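Local coordinates for surface protein SPB1 (Streptococcus agalactiae, PDB 4UZG), which forms the backbone subunit of the group B streptococcus type 2b pilus, whose shaft is probably assembled by sortase-catalysed covalent linkage of successive copies, at residues A[4-9]-A[162-167]; A[22-27]-A[120-125]; A[35-40]-A[153-158]; A[52-57]-A[84-89]; A[59-64]-A[93-98]. All blocks are in the same frame, centred on the assembly; numbering follows the deposited sequence. Where two conformers were deposited one is given.

Interaction 1. Residues A[4-9]-A[162-167]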
# COMPACT_ATOMS: atom_id res chain seq x y z
N LYS A 4 9.05 1.32 11.26
CA LYS A 4 7.75 0.94 10.74
C LYS A 4 7.97 0.62 9.25
O LYS A 4 8.45 1.48 8.51
CB LYS A 4 6.69 2.02 10.90
CG LYS A 4 5.29 1.55 10.54
CD LYS A 4 4.21 2.63 10.66
CE LYS A 4 2.86 2.04 10.38
NZ LYS A 4 1.76 3.03 10.38
N THR A 5 7.62 -0.59 8.85
CA THR A 5 7.85 -1.05 7.48
C THR A 5 6.61 -1.75 6.93
O THR A 5 5.71 -2.13 7.69
CB THR A 5 9.05 -2.02 7.41
OG1 THR A 5 8.82 -3.14 8.26
CG2 THR A 5 10.35 -1.35 7.82
N VAL A 6 6.58 -1.90 5.61
CA VAL A 6 5.56 -2.69 4.92
C VAL A 6 6.25 -3.77 4.10
O VAL A 6 7.44 -3.65 3.78
CB VAL A 6 4.62 -1.83 4.05
CG1 VAL A 6 3.81 -0.93 4.96
CG2 VAL A 6 5.38 -1.03 3.01
N ASP A 7 5.49 -4.79 3.70
CA ASP A 7 6.06 -5.96 3.09
C ASP A 7 6.36 -5.84 1.60
O ASP A 7 7.10 -6.68 1.09
CB ASP A 7 5.21 -7.21 3.37
CG ASP A 7 3.83 -7.20 2.75
OD1 ASP A 7 3.12 -6.18 2.75
OD2 ASP A 7 3.43 -8.27 2.28
N GLN A 8 5.81 -4.85 0.91
CA GLN A 8 6.05 -4.69 -0.53
C GLN A 8 6.36 -3.24 -0.83
O GLN A 8 5.83 -2.33 -0.18
CB GLN A 8 4.83 -5.09 -1.36
CG GLN A 8 4.46 -6.57 -1.19
CD GLN A 8 5.35 -7.49 -1.99
OE1 GLN A 8 5.30 -7.48 -3.20
NE2 GLN A 8 6.17 -8.28 -1.33
N LYS A 9 7.16 -3.01 -1.87
CA LYS A 9 7.48 -1.66 -2.30
C LYS A 9 6.27 -0.92 -2.88
O LYS A 9 6.17 0.30 -2.75
CB LYS A 9 8.60 -1.70 -3.34
CG LYS A 9 9.93 -2.18 -2.80
CD LYS A 9 10.99 -2.27 -3.91
CE LYS A 9 10.67 -3.34 -5.00
NZ LYS A 9 10.74 -4.76 -4.53
N GLN A 162 7.68 6.58 14.04
CA GLN A 162 8.19 5.92 12.84
C GLN A 162 7.06 5.88 11.82
O GLN A 162 5.93 5.50 12.15
CB GLN A 162 8.69 4.50 13.15
CG GLN A 162 9.79 4.42 14.21
CD GLN A 162 11.11 5.03 13.78
OE1 GLN A 162 11.57 4.82 12.65
NE2 GLN A 162 11.74 5.77 14.69
N LYS A 163 7.36 6.27 10.59
CA LYS A 163 6.35 6.40 9.55
C LYS A 163 6.67 5.49 8.38
O LYS A 163 7.84 5.17 8.13
CB LYS A 163 6.35 7.83 9.02
CG LYS A 163 5.86 8.85 10.00
CD LYS A 163 5.63 10.21 9.35
CE LYS A 163 6.87 10.88 8.87
NZ LYS A 163 6.55 12.32 8.57
N VAL A 164 5.63 5.14 7.62
CA VAL A 164 5.84 4.49 6.34
C VAL A 164 4.71 4.91 5.41
O VAL A 164 3.59 5.15 5.86
CB VAL A 164 5.99 2.94 6.47
CG1 VAL A 164 4.67 2.30 6.83
CG2 VAL A 164 6.57 2.33 5.21
N THR A 165 5.02 5.02 4.13
CA THR A 165 4.07 5.43 3.10
C THR A 165 3.79 4.26 2.16
O THR A 165 4.72 3.72 1.56
CB THR A 165 4.65 6.60 2.28
OG1 THR A 165 5.01 7.69 3.16
CG2 THR A 165 3.66 7.09 1.21
N VAL A 166 2.53 3.85 2.05
CA VAL A 166 2.18 2.82 1.08
C VAL A 166 2.14 3.46 -0.31
O VAL A 166 1.81 4.63 -0.46
CB VAL A 166 0.86 2.11 1.38
CG1 VAL A 166 0.95 1.33 2.70
CG2 VAL A 166 -0.30 3.09 1.33
N ARG A 167 2.53 2.69 -1.32
CA ARG A 167 2.68 3.23 -2.67
C ARG A 167 1.95 2.41 -3.71
O ARG A 167 1.90 1.18 -3.61
CB ARG A 167 4.17 3.26 -3.05
CG ARG A 167 5.10 3.96 -2.13
CD ARG A 167 5.21 5.36 -2.43
NE ARG A 167 6.05 6.13 -1.53
CZ ARG A 167 6.02 7.44 -1.52
NH1 ARG A 167 5.22 8.08 -2.35
NH2 ARG A 167 6.74 8.12 -0.67
O HOH W 1 9.87 3.81 9.77
O HOH W 2 4.33 0.45 -0.41
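Lys4 and Val6 meet Val164 between the two outermost strands of the sheet, 4-6 and 162-165, which run nearly parallel, 20° apart, with no direct hydrogen bond between them. Apolar contact comes first. The extended Lys4 chain passes Val164 at about a right angle, its CG 3.8 Å from Val164 CG1, while Val6 CG1 packs on the same methyl, also at 3.8 Å. Val164 CG1 can serve both because it sits between its own backbone N and carbonyl carbon (chi1 71°). Branched valines suit this seam, filling it with short, rigid methyls.

Water makes the polar joins. One molecule accepts from Lys4 N at 3.0 Å and lies 2.9 Å from Lys163 O, to which it can donate; a second accepts from Arg167 N at 3.0 Å and donates to Gln8 O.

A covalent bond leaves this contact and ties strand 4-6 to strand 146-153, the sheet neighbour of 162-165. Lys4 CG is anti to the backbone N, and the straight chain beyond carries NZ to CG of Asn147, with a weak hydrogen bond to Asp42 OD1. A lysine joined to an asparagine beside an aspartate is the signature of the intramolecular isopeptide bond of Gram-positive pilins.

Interaction 2. Residues A[22-27]-A[120-125]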
# COMPACT_ATOMS: atom_id res chain seq x y z
N THR A 22 8.66 -2.17 14.88
CA THR A 22 9.76 -2.77 15.64
C THR A 22 10.33 -1.71 16.59
O THR A 22 10.62 -0.58 16.15
CB THR A 22 10.88 -3.31 14.66
OG1 THR A 22 10.31 -4.26 13.74
CG2 THR A 22 12.04 -3.95 15.40
N TYR A 23 10.52 -2.08 17.86
CA TYR A 23 11.11 -1.20 18.86
C TYR A 23 12.15 -2.02 19.60
O TYR A 23 11.82 -2.98 20.29
CB TYR A 23 10.03 -0.72 19.81
CG TYR A 23 10.50 0.19 20.91
CD1 TYR A 23 10.62 1.55 20.70
CD2 TYR A 23 10.70 -0.30 22.19
CE1 TYR A 23 10.96 2.40 21.72
CE2 TYR A 23 11.06 0.53 23.23
CZ TYR A 23 11.20 1.88 22.99
OH TYR A 23 11.53 2.72 24.02
N LYS A 24 13.40 -1.64 19.46
CA LYS A 24 14.52 -2.44 19.94
C LYS A 24 15.03 -2.07 21.30
O LYS A 24 15.91 -2.74 21.84
CB LYS A 24 15.66 -2.38 18.94
CG LYS A 24 15.38 -3.11 17.64
CD LYS A 24 16.73 -3.60 17.10
CE LYS A 24 16.77 -3.90 15.63
NZ LYS A 24 16.53 -2.67 14.85
N ASN A 25 14.51 -1.02 21.88
CA ASN A 25 15.13 -0.61 23.13
C ASN A 25 14.34 -0.90 24.40
O ASN A 25 14.42 -0.12 25.35
CB ASN A 25 15.49 0.85 22.95
CG ASN A 25 16.35 1.05 21.70
OD1 ASN A 25 17.16 0.18 21.37
ND2 ASN A 25 16.16 2.15 20.98
N ALA A 26 13.63 -2.03 24.48
CA ALA A 26 12.69 -2.18 25.58
C ALA A 26 13.39 -2.79 26.79
O ALA A 26 13.74 -3.97 26.79
CB ALA A 26 11.52 -3.01 25.15
N VAL A 27 13.61 -1.95 27.80
CA VAL A 27 14.29 -2.32 29.04
C VAL A 27 13.42 -1.94 30.24
O VAL A 27 12.33 -1.38 30.11
CB VAL A 27 15.69 -1.68 29.15
CG1 VAL A 27 16.61 -2.19 28.06
CG2 VAL A 27 15.59 -0.16 29.13
N ILE A 120 17.49 -6.77 27.47
CA ILE A 120 17.14 -5.87 26.39
C ILE A 120 16.23 -6.61 25.43
O ILE A 120 16.60 -7.65 24.92
CB ILE A 120 18.42 -5.41 25.67
CG1 ILE A 120 19.44 -4.86 26.68
CG2 ILE A 120 18.08 -4.39 24.63
CD1 ILE A 120 20.83 -4.82 26.16
N ASN A 121 15.04 -6.07 25.22
CA ASN A 121 14.04 -6.74 24.41
C ASN A 121 13.62 -5.92 23.20
O ASN A 121 13.64 -4.69 23.22
CB ASN A 121 12.82 -7.05 25.27
CG ASN A 121 13.12 -8.10 26.30
OD1 ASN A 121 13.21 -9.27 25.96
ND2 ASN A 121 13.29 -7.70 27.54
N THR A 122 13.20 -6.63 22.17
CA THR A 122 12.57 -6.04 21.01
C THR A 122 11.08 -6.33 21.05
O THR A 122 10.66 -7.49 21.14
CB THR A 122 13.16 -6.61 19.71
OG1 THR A 122 14.54 -6.26 19.65
CG2 THR A 122 12.43 -6.05 18.49
N ILE A 123 10.28 -5.28 20.96
CA ILE A 123 8.84 -5.39 20.79
C ILE A 123 8.54 -5.32 19.31
O ILE A 123 8.99 -4.41 18.63
CB ILE A 123 8.11 -4.25 21.53
CG1 ILE A 123 8.34 -4.34 23.04
CG2 ILE A 123 6.61 -4.29 21.21
CD1 ILE A 123 7.90 -3.07 23.81
N THR A 124 7.79 -6.30 18.80
CA THR A 124 7.36 -6.30 17.41
C THR A 124 5.84 -6.40 17.39
O THR A 124 5.26 -7.26 18.04
CB THR A 124 7.99 -7.45 16.59
OG1 THR A 124 9.40 -7.45 16.79
CG2 THR A 124 7.71 -7.31 15.12
N VAL A 125 5.21 -5.54 16.59
CA VAL A 125 3.79 -5.66 16.30
C VAL A 125 3.64 -5.77 14.79
O VAL A 125 4.04 -4.87 14.05
CB VAL A 125 2.99 -4.44 16.81
CG1 VAL A 125 1.51 -4.54 16.41
CG2 VAL A 125 3.13 -4.26 18.31
O HOH W 3 16.45 -5.13 21.33
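Ile123 and Tyr23 face each other as a hydrogen-bonded antiparallel pair, Tyr23 N giving to Ile123 O at 2.9 Å and Ile123 N to Tyr23 O at 2.8 Å. Further along, Ala26 and Asn121 form a second such pair. Between the two, Lys24 and Asn25 stand opposite the single residue Thr122, a beta bulge that shifts the register by one. At the bulge Lys24 O and Asn121 O, both acceptors, lie 3.3 Å apart without bonding to each other.

The Ile123 side chain can be followed outward. Its CB stands 4.1 Å from Tyr23 O. The first torsion sets CG1 anti to the carbonyl carbon (chi1 -64°), and from there CG1 comes 4.0 Å from Ala26 CB. At the tip, CD1 reaches the same methyl at 3.9 Å and approaches the Tyr23 ring obliquely, 4.3 Å from CD2. Alanine suits this place because its short methyl lets Ile123 CD1 pack directly against it. The opposite face of the sheet carries Thr22 and Thr124, whose beta-branched shape fits a strand with a partly exposed surface; Thr122 lies beside Thr22, their CG2 methyls 3.8 Å apart in the Thr22 conformer described.

Ile123 also rests on Ile95 of strand 90-96, and Ala26 on Tyr38 of strand 37-43 and on Trp97, placing this face in the interior of the sandwich. Within its own layer, strand 121-131 lies between strands 16-26 and 50-62, and the backbones of Thr122 and Thr124 hydrogen-bond those of Thr62 and Thr60.

Interaction 3. Residues A[35-40]-A[153-158]. With CA (calcium ion), chain F.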
# COMPACT_ATOMS: atom_id res chain seq x y z
N VAL A 35 10.02 1.08 34.49
CA VAL A 35 9.08 0.95 33.38
C VAL A 35 8.05 -0.11 33.72
O VAL A 35 8.37 -1.29 33.91
CB VAL A 35 9.79 0.59 32.07
CG1 VAL A 35 8.76 0.41 30.96
CG2 VAL A 35 10.80 1.67 31.71
N TYR A 36 6.79 0.31 33.74
CA TYR A 36 5.69 -0.60 34.03
C TYR A 36 4.81 -0.89 32.80
O TYR A 36 3.96 -1.77 32.86
CB TYR A 36 4.84 -0.11 35.22
CG TYR A 36 4.27 1.26 35.01
CD1 TYR A 36 3.10 1.43 34.28
CD2 TYR A 36 4.92 2.39 35.49
CE1 TYR A 36 2.58 2.70 34.08
CE2 TYR A 36 4.40 3.66 35.29
CZ TYR A 36 3.24 3.80 34.56
OH TYR A 36 2.68 5.04 34.33
N GLN A 37 5.03 -0.18 31.69
CA GLN A 37 4.33 -0.49 30.44
C GLN A 37 5.05 0.13 29.28
O GLN A 37 5.79 1.10 29.45
CB GLN A 37 2.89 0.02 30.48
CG GLN A 37 2.77 1.52 30.54
CD GLN A 37 1.35 2.01 30.69
OE1 GLN A 37 0.47 1.28 31.15
NE2 GLN A 37 1.12 3.26 30.33
N TYR A 38 4.80 -0.42 28.09
CA TYR A 38 5.10 0.25 26.83
C TYR A 38 3.79 0.45 26.09
O TYR A 38 2.96 -0.45 26.04
CB TYR A 38 6.11 -0.54 25.96
CG TYR A 38 7.51 -0.41 26.46
CD1 TYR A 38 8.30 0.67 26.09
CD2 TYR A 38 8.03 -1.33 27.36
CE1 TYR A 38 9.57 0.82 26.62
CE2 TYR A 38 9.30 -1.19 27.87
CZ TYR A 38 10.06 -0.10 27.54
OH TYR A 38 11.32 0.08 28.06
N VAL A 39 3.62 1.63 25.50
CA VAL A 39 2.40 1.98 24.77
C VAL A 39 2.75 2.22 23.31
O VAL A 39 3.59 3.08 22.99
CB VAL A 39 1.77 3.24 25.35
CG1 VAL A 39 0.47 3.55 24.62
CG2 VAL A 39 1.53 3.10 26.86
N ILE A 40 2.10 1.47 22.42
CA ILE A 40 2.28 1.59 20.98
C ILE A 40 1.00 2.21 20.42
O ILE A 40 -0.07 1.63 20.53
CB ILE A 40 2.50 0.20 20.34
CG1 ILE A 40 3.74 -0.47 20.94
CG2 ILE A 40 2.59 0.32 18.82
CD1 ILE A 40 3.44 -1.52 22.00
N PRO A 153 7.53 4.49 26.83
CA PRO A 153 7.37 3.88 28.15
C PRO A 153 6.36 4.66 28.96
O PRO A 153 6.23 5.87 28.79
CB PRO A 153 8.77 4.02 28.74
CG PRO A 153 9.27 5.31 28.15
CD PRO A 153 8.72 5.35 26.74
N ASN A 154 5.72 3.96 29.90
CA ASN A 154 4.91 4.59 30.93
C ASN A 154 3.93 5.58 30.30
O ASN A 154 3.16 5.17 29.43
CB ASN A 154 5.81 5.16 32.03
CG ASN A 154 6.55 4.06 32.75
OD1 ASN A 154 6.28 2.88 32.57
ND2 ASN A 154 7.50 4.45 33.61
N THR A 155 3.93 6.84 30.74
CA THR A 155 2.97 7.80 30.20
C THR A 155 3.62 8.89 29.35
O THR A 155 3.02 9.92 29.06
CB THR A 155 2.13 8.44 31.29
OG1 THR A 155 2.99 9.12 32.21
CG2 THR A 155 1.32 7.40 32.03
N SER A 156 4.84 8.66 28.89
CA SER A 156 5.46 9.63 28.01
C SER A 156 4.77 9.68 26.66
O SER A 156 4.24 8.69 26.19
CB SER A 156 6.92 9.29 27.80
OG SER A 156 7.50 10.29 26.98
N ASN A 157 4.78 10.85 26.02
CA ASN A 157 4.37 10.98 24.62
C ASN A 157 5.46 11.65 23.78
O ASN A 157 5.17 12.21 22.72
CB ASN A 157 3.02 11.73 24.45
CG ASN A 157 3.14 13.21 24.70
OD1 ASN A 157 4.06 13.65 25.37
ND2 ASN A 157 2.20 14.00 24.16
N ASP A 158 6.72 11.56 24.21
CA ASP A 158 7.80 12.27 23.54
C ASP A 158 8.39 11.55 22.33
O ASP A 158 9.12 12.15 21.55
CB ASP A 158 8.93 12.58 24.50
CG ASP A 158 8.57 13.58 25.57
OD1 ASP A 158 7.44 14.07 25.69
OD2 ASP A 158 9.49 13.92 26.35
CA CA F . 5.44 15.24 26.25
O HOH W 4 5.65 13.28 27.79
O HOH W 5 4.02 15.44 28.25
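Asn154 is gripped by Tyr36 and Gln37 through both its side chain and its backbone. Its OD1 accepts from Tyr36 N at 2.9 Å, the donor lying in the carbonyl plane on a lone pair, and takes a weak second bond from Gln37 N. The same amide stacks on the Tyr36 ring, the planes 12° apart and OD1 3.2 Å above the ring plane, offset toward its rim. Tyr36 CG lies between its own backbone N and carbonyl carbon (chi1 58°), which starts the ring toward that amide. In the backbone, Asn154 N gives to Gln37 O at 2.9 Å. Gln37 NE2 returns a straight bond to Asn154 O, also at 2.9 Å, reaching it from above the carbonyl plane.

Behind this shell, Asn154 ND2 bonds Lys34 O, so both ends of the amide are fixed. Pro153 CB packs against Tyr38 CE1 at 3.9 Å, and Tyr38 is itself held by its hydroxyl on Val27 O. Asn154 takes the second position of a type II' turn, where a positive phi of 50° is needed, one that asparagine tolerates well. The turn ends at Ser156, and calcium follows, bound by Asn157 OD1 at 2.3 Å, Asp158 OD1 at 2.4 Å and two waters.

The chemistry thus divides: neutral amides and an aromatic face pin the buried start of the loop, whereas its exposed end offers the hard oxygen ligands that calcium prefers.

Interaction 4. Residues A[52-57]-A[84-89]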
# COMPACT_ATOMS: atom_id res chain seq x y z
N LEU A 52 -7.54 -0.34 8.12
CA LEU A 52 -6.96 -1.24 9.11
C LEU A 52 -7.78 -2.52 9.21
O LEU A 52 -9.01 -2.46 9.34
CB LEU A 52 -6.98 -0.55 10.48
CG LEU A 52 -6.49 -1.35 11.69
CD1 LEU A 52 -5.01 -1.70 11.57
CD2 LEU A 52 -6.77 -0.57 12.97
N ASN A 53 -7.12 -3.68 9.23
CA ASN A 53 -7.79 -4.92 9.61
C ASN A 53 -7.75 -5.07 11.12
O ASN A 53 -6.76 -5.51 11.70
CB ASN A 53 -7.15 -6.14 8.94
CG ASN A 53 -7.49 -6.28 7.47
OD1 ASN A 53 -8.62 -6.03 7.05
ND2 ASN A 53 -6.53 -6.74 6.70
N GLU A 54 -8.83 -4.68 11.77
CA GLU A 54 -8.89 -4.82 13.20
C GLU A 54 -8.71 -6.28 13.56
O GLU A 54 -9.07 -7.20 12.80
CB GLU A 54 -10.20 -4.26 13.78
CG GLU A 54 -10.29 -2.74 13.82
CD GLU A 54 -10.55 -2.07 12.49
OE1 GLU A 54 -10.94 -2.75 11.51
OE2 GLU A 54 -10.39 -0.83 12.48
N GLY A 55 -8.08 -6.49 14.71
CA GLY A 55 -7.85 -7.83 15.20
C GLY A 55 -6.76 -8.61 14.49
O GLY A 55 -6.62 -9.82 14.72
N SER A 56 -5.94 -7.97 13.65
CA SER A 56 -4.95 -8.69 12.84
C SER A 56 -3.57 -8.76 13.49
O SER A 56 -2.63 -9.23 12.87
CB SER A 56 -4.85 -8.06 11.46
OG SER A 56 -4.35 -6.73 11.53
N TYR A 57 -3.45 -8.32 14.74
CA TYR A 57 -2.12 -8.15 15.36
C TYR A 57 -1.46 -9.46 15.75
O TYR A 57 -2.11 -10.41 16.20
CB TYR A 57 -2.21 -7.30 16.66
CG TYR A 57 -3.10 -6.13 16.47
CD1 TYR A 57 -2.66 -5.00 15.80
CD2 TYR A 57 -4.43 -6.20 16.85
CE1 TYR A 57 -3.52 -3.96 15.50
CE2 TYR A 57 -5.30 -5.15 16.56
CZ TYR A 57 -4.84 -4.05 15.86
OH TYR A 57 -5.67 -3.01 15.54
N LEU A 84 -5.63 -3.85 24.14
CA LEU A 84 -5.89 -3.28 22.82
C LEU A 84 -7.07 -2.32 22.89
O LEU A 84 -8.12 -2.65 23.45
CB LEU A 84 -6.23 -4.41 21.85
CG LEU A 84 -6.67 -4.01 20.43
CD1 LEU A 84 -5.54 -3.33 19.67
CD2 LEU A 84 -7.18 -5.23 19.70
N LEU A 85 -6.92 -1.18 22.23
CA LEU A 85 -8.02 -0.26 21.97
C LEU A 85 -7.98 0.10 20.50
O LEU A 85 -6.97 0.55 19.99
CB LEU A 85 -7.87 1.02 22.80
CG LEU A 85 -8.95 2.07 22.60
CD1 LEU A 85 -10.32 1.51 22.93
CD2 LEU A 85 -8.65 3.30 23.43
N GLU A 86 -9.10 -0.10 19.81
CA GLU A 86 -9.25 0.25 18.39
C GLU A 86 -10.35 1.27 18.23
O GLU A 86 -11.45 1.07 18.74
CB GLU A 86 -9.61 -0.97 17.55
CG GLU A 86 -8.49 -1.98 17.49
CD GLU A 86 -8.90 -3.34 16.96
OE1 GLU A 86 -10.00 -3.84 17.29
OE2 GLU A 86 -8.09 -3.93 16.22
N GLU A 87 -10.07 2.36 17.53
CA GLU A 87 -11.07 3.38 17.27
C GLU A 87 -10.70 4.09 15.98
O GLU A 87 -9.55 4.45 15.77
CB GLU A 87 -11.10 4.42 18.39
CG GLU A 87 -11.59 3.92 19.74
CD GLU A 87 -11.60 5.02 20.81
OE1 GLU A 87 -10.95 6.07 20.62
OE2 GLU A 87 -12.26 4.83 21.86
N ASN A 88 -11.70 4.33 15.14
CA ASN A 88 -11.51 5.28 14.04
C ASN A 88 -10.37 4.89 13.09
O ASN A 88 -9.66 5.77 12.60
CB ASN A 88 -11.22 6.68 14.62
CG ASN A 88 -12.34 7.21 15.47
OD1 ASN A 88 -13.51 7.06 15.13
ND2 ASN A 88 -11.99 7.82 16.60
N ASN A 89 -10.20 3.60 12.85
CA ASN A 89 -9.17 3.07 11.94
C ASN A 89 -7.76 3.09 12.51
O ASN A 89 -6.81 2.78 11.80
CB ASN A 89 -9.19 3.78 10.58
CG ASN A 89 -8.63 2.91 9.45
OD1 ASN A 89 -9.02 1.76 9.26
ND2 ASN A 89 -7.73 3.50 8.65
O HOH W 6 -11.14 0.09 10.11
O HOH W 7 -9.95 1.03 14.51
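A type II turn, Asn53 to Ser56, in the broken strand 50-62 docks through Gly55, with Tyr57 just beyond it, onto Glu86 of strand 81-87. Glu86 OE2 accepts twice: from Gly55 N at 3.0 Å on its syn lone pair, and from Tyr57 OH at 2.7 Å on its anti lone pair. Tyrosine and glutamate meet tip to tip, the oxygen at the ring edge near its plane and the ring and carboxylate planes well turned from each other. Two donors on one oxygen would be expected to stabilise the negative charge. Gly55 has the third place of the turn with phi 75°, readily adopted by a residue without CB. Ser56 OG donates to Asn53 O at 2.7 Å, reinforcing the weak backbone bond from Ser56 N to the same oxygen.

Beside this polar grip, Tyr57 CE2 rests on Leu84 CD1 at 3.6 Å, the side chains crossing at about a right angle. Glu54 lays its CB 3.2 Å from Glu86 OE2, and its chain bends at chi2 (76°), with Glu54 OE2 5.4 Å from Glu86 OE2. Two waters lie on Glu54 OE2 and link it to Asn89: one is within hydrogen-bonding distance of OD1, the other weakly accepts from Asn89 N.

At the other end, Asn89 CG lies anti to the backbone N (chi1 -154°), and OD1 accepts from Leu52 N at 2.8 Å. Its ND2 bonds Pro45 O and Val50 O, whereas the buried Asn89 O has no partner in the model. Asn88 and Asn89, both with positive phi, make the tight connection between strands 81-87 and 90-96 that is typical of a beta hairpin.

Interaction 5. Residues A[59-64]-A[93-98]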
# COMPACT_ATOMS: atom_id res chain seq x y z
N VAL A 59 1.75 -9.79 18.38
CA VAL A 59 2.56 -8.97 19.27
C VAL A 59 3.57 -9.90 19.95
O VAL A 59 3.17 -10.85 20.61
CB VAL A 59 1.70 -8.25 20.33
CG1 VAL A 59 2.57 -7.32 21.15
CG2 VAL A 59 0.54 -7.50 19.66
N THR A 60 4.86 -9.60 19.80
CA THR A 60 5.89 -10.42 20.38
C THR A 60 6.95 -9.59 21.10
O THR A 60 7.18 -8.41 20.77
CB THR A 60 6.61 -11.29 19.32
OG1 THR A 60 7.23 -10.43 18.36
CG2 THR A 60 5.70 -12.28 18.62
N ILE A 61 7.60 -10.25 22.04
CA ILE A 61 8.77 -9.73 22.72
C ILE A 61 9.90 -10.72 22.44
O ILE A 61 9.76 -11.92 22.71
CB ILE A 61 8.55 -9.58 24.25
CG1 ILE A 61 7.35 -8.66 24.53
CG2 ILE A 61 9.83 -9.06 24.90
CD1 ILE A 61 6.96 -8.63 25.96
N THR A 62 11.01 -10.22 21.92
CA THR A 62 12.18 -11.06 21.60
C THR A 62 13.36 -10.58 22.42
O THR A 62 13.72 -9.40 22.37
CB THR A 62 12.51 -10.98 20.11
OG1 THR A 62 11.35 -11.30 19.34
CG2 THR A 62 13.63 -11.96 19.75
N ASP A 63 13.94 -11.48 23.19
CA ASP A 63 15.03 -11.12 24.07
C ASP A 63 16.34 -11.17 23.32
O ASP A 63 16.39 -11.47 22.13
CB ASP A 63 14.99 -11.92 25.38
CG ASP A 63 15.48 -13.35 25.25
OD1 ASP A 63 16.11 -13.72 24.24
OD2 ASP A 63 15.26 -14.10 26.23
N GLY A 64 17.42 -10.84 24.01
CA GLY A 64 18.71 -10.69 23.36
C GLY A 64 19.27 -11.99 22.81
O GLY A 64 20.17 -11.97 21.98
N ILE A 93 -1.93 -0.24 21.54
CA ILE A 93 -1.59 -1.46 22.26
C ILE A 93 -0.76 -1.09 23.48
O ILE A 93 0.23 -0.38 23.35
CB ILE A 93 -0.84 -2.44 21.33
CG1 ILE A 93 -1.83 -3.08 20.36
CG2 ILE A 93 -0.10 -3.52 22.14
CD1 ILE A 93 -1.21 -3.85 19.23
N THR A 94 -1.17 -1.56 24.65
CA THR A 94 -0.45 -1.29 25.89
C THR A 94 0.06 -2.62 26.41
O THR A 94 -0.73 -3.53 26.65
CB THR A 94 -1.35 -0.61 26.91
OG1 THR A 94 -1.86 0.59 26.35
CG2 THR A 94 -0.60 -0.29 28.18
N ILE A 95 1.37 -2.73 26.58
CA ILE A 95 2.00 -3.96 27.03
C ILE A 95 2.45 -3.75 28.50
O ILE A 95 3.38 -3.00 28.76
CB ILE A 95 3.22 -4.33 26.17
CG1 ILE A 95 2.81 -4.47 24.70
CG2 ILE A 95 3.86 -5.61 26.71
CD1 ILE A 95 3.98 -4.71 23.75
N PRO A 96 1.79 -4.41 29.45
CA PRO A 96 2.26 -4.29 30.84
C PRO A 96 3.65 -4.93 30.96
O PRO A 96 3.93 -5.96 30.36
CB PRO A 96 1.19 -5.04 31.65
CG PRO A 96 0.59 -6.00 30.71
CD PRO A 96 0.62 -5.30 29.36
N TRP A 97 4.50 -4.30 31.77
CA TRP A 97 5.91 -4.64 31.82
C TRP A 97 6.34 -5.12 33.21
O TRP A 97 7.41 -5.71 33.37
CB TRP A 97 6.75 -3.42 31.41
CG TRP A 97 8.03 -3.75 30.73
CD1 TRP A 97 9.29 -3.53 31.20
CD2 TRP A 97 8.19 -4.36 29.44
NE1 TRP A 97 10.21 -3.96 30.29
CE2 TRP A 97 9.57 -4.47 29.21
CE3 TRP A 97 7.30 -4.79 28.47
CZ2 TRP A 97 10.08 -5.01 28.03
CZ3 TRP A 97 7.80 -5.33 27.30
CH2 TRP A 97 9.18 -5.44 27.09
N ALA A 98 5.50 -4.85 34.21
CA ALA A 98 5.81 -5.23 35.58
C ALA A 98 4.49 -5.38 36.32
O ALA A 98 3.47 -4.81 35.90
CB ALA A 98 6.70 -4.17 36.27
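Val59 faces Ile93 and Ile95 across the interior of a beta sandwich, where strands 59-62 and 93-96 run in opposing layers, their axes 10.3 Å apart and crossing at -40°. No hydrogen bond joins them; the contact is a buried interlocking of branched aliphatic groups and one indole. Val59 and Ile93 approach tip to tip, CG2 to CD1 at 4.1 Å. Two residues along the same strand, Ile61 sets its CD1 3.7 Å from Trp97 CZ3, obliquely to the ring, though Ile61 has a second conformer and the detail holds for one of them. Valine and isoleucine suit such a layer, since both favour extended strands and present methyls at different depths. Trp97 brings a broad ring to the end of the core, where it meets Tyr38 edge-to-face and also Tyr117.

The other flank is polar. Thr60 turns away from this core and rests on Thr124 of strand 121-131. Asp63, further along the chain, takes no part in the packing; its OD1 is bonded to Ser65 OG and accepts from Asn67 N, whose residue belongs to a calcium site.

Back in the packed part, Val59 CG1 is anti to its backbone N (chi1 -175°), and Ile95 slides past it in the opposite direction with CD1 3.9 Å from that methyl.

Interaction 5 is wholly buried and purely aliphatic and aromatic, packing one layer of the sandwich on the other, whereas the remaining four are partly exposed and combine polar bonds with apolar contacts. Interactions 4 and 5 share strand 50-62, and Ile93 touches residues of both. Interaction 2 is in-sheet pairing whose inner face joins the same core; its strand 121-131 bonds Thr60 and Thr62 of interaction 5. Tyr38 of interaction 3 bonds Val27 of interaction 2, while Tyr36 pairs with Trp97 through the backbone. Calcium and carboxylates belong to exposed turns and loops. Interaction 1 joins the outermost strands through valines and water, Lys4 being bonded covalently to Asn147 of strand 146-153.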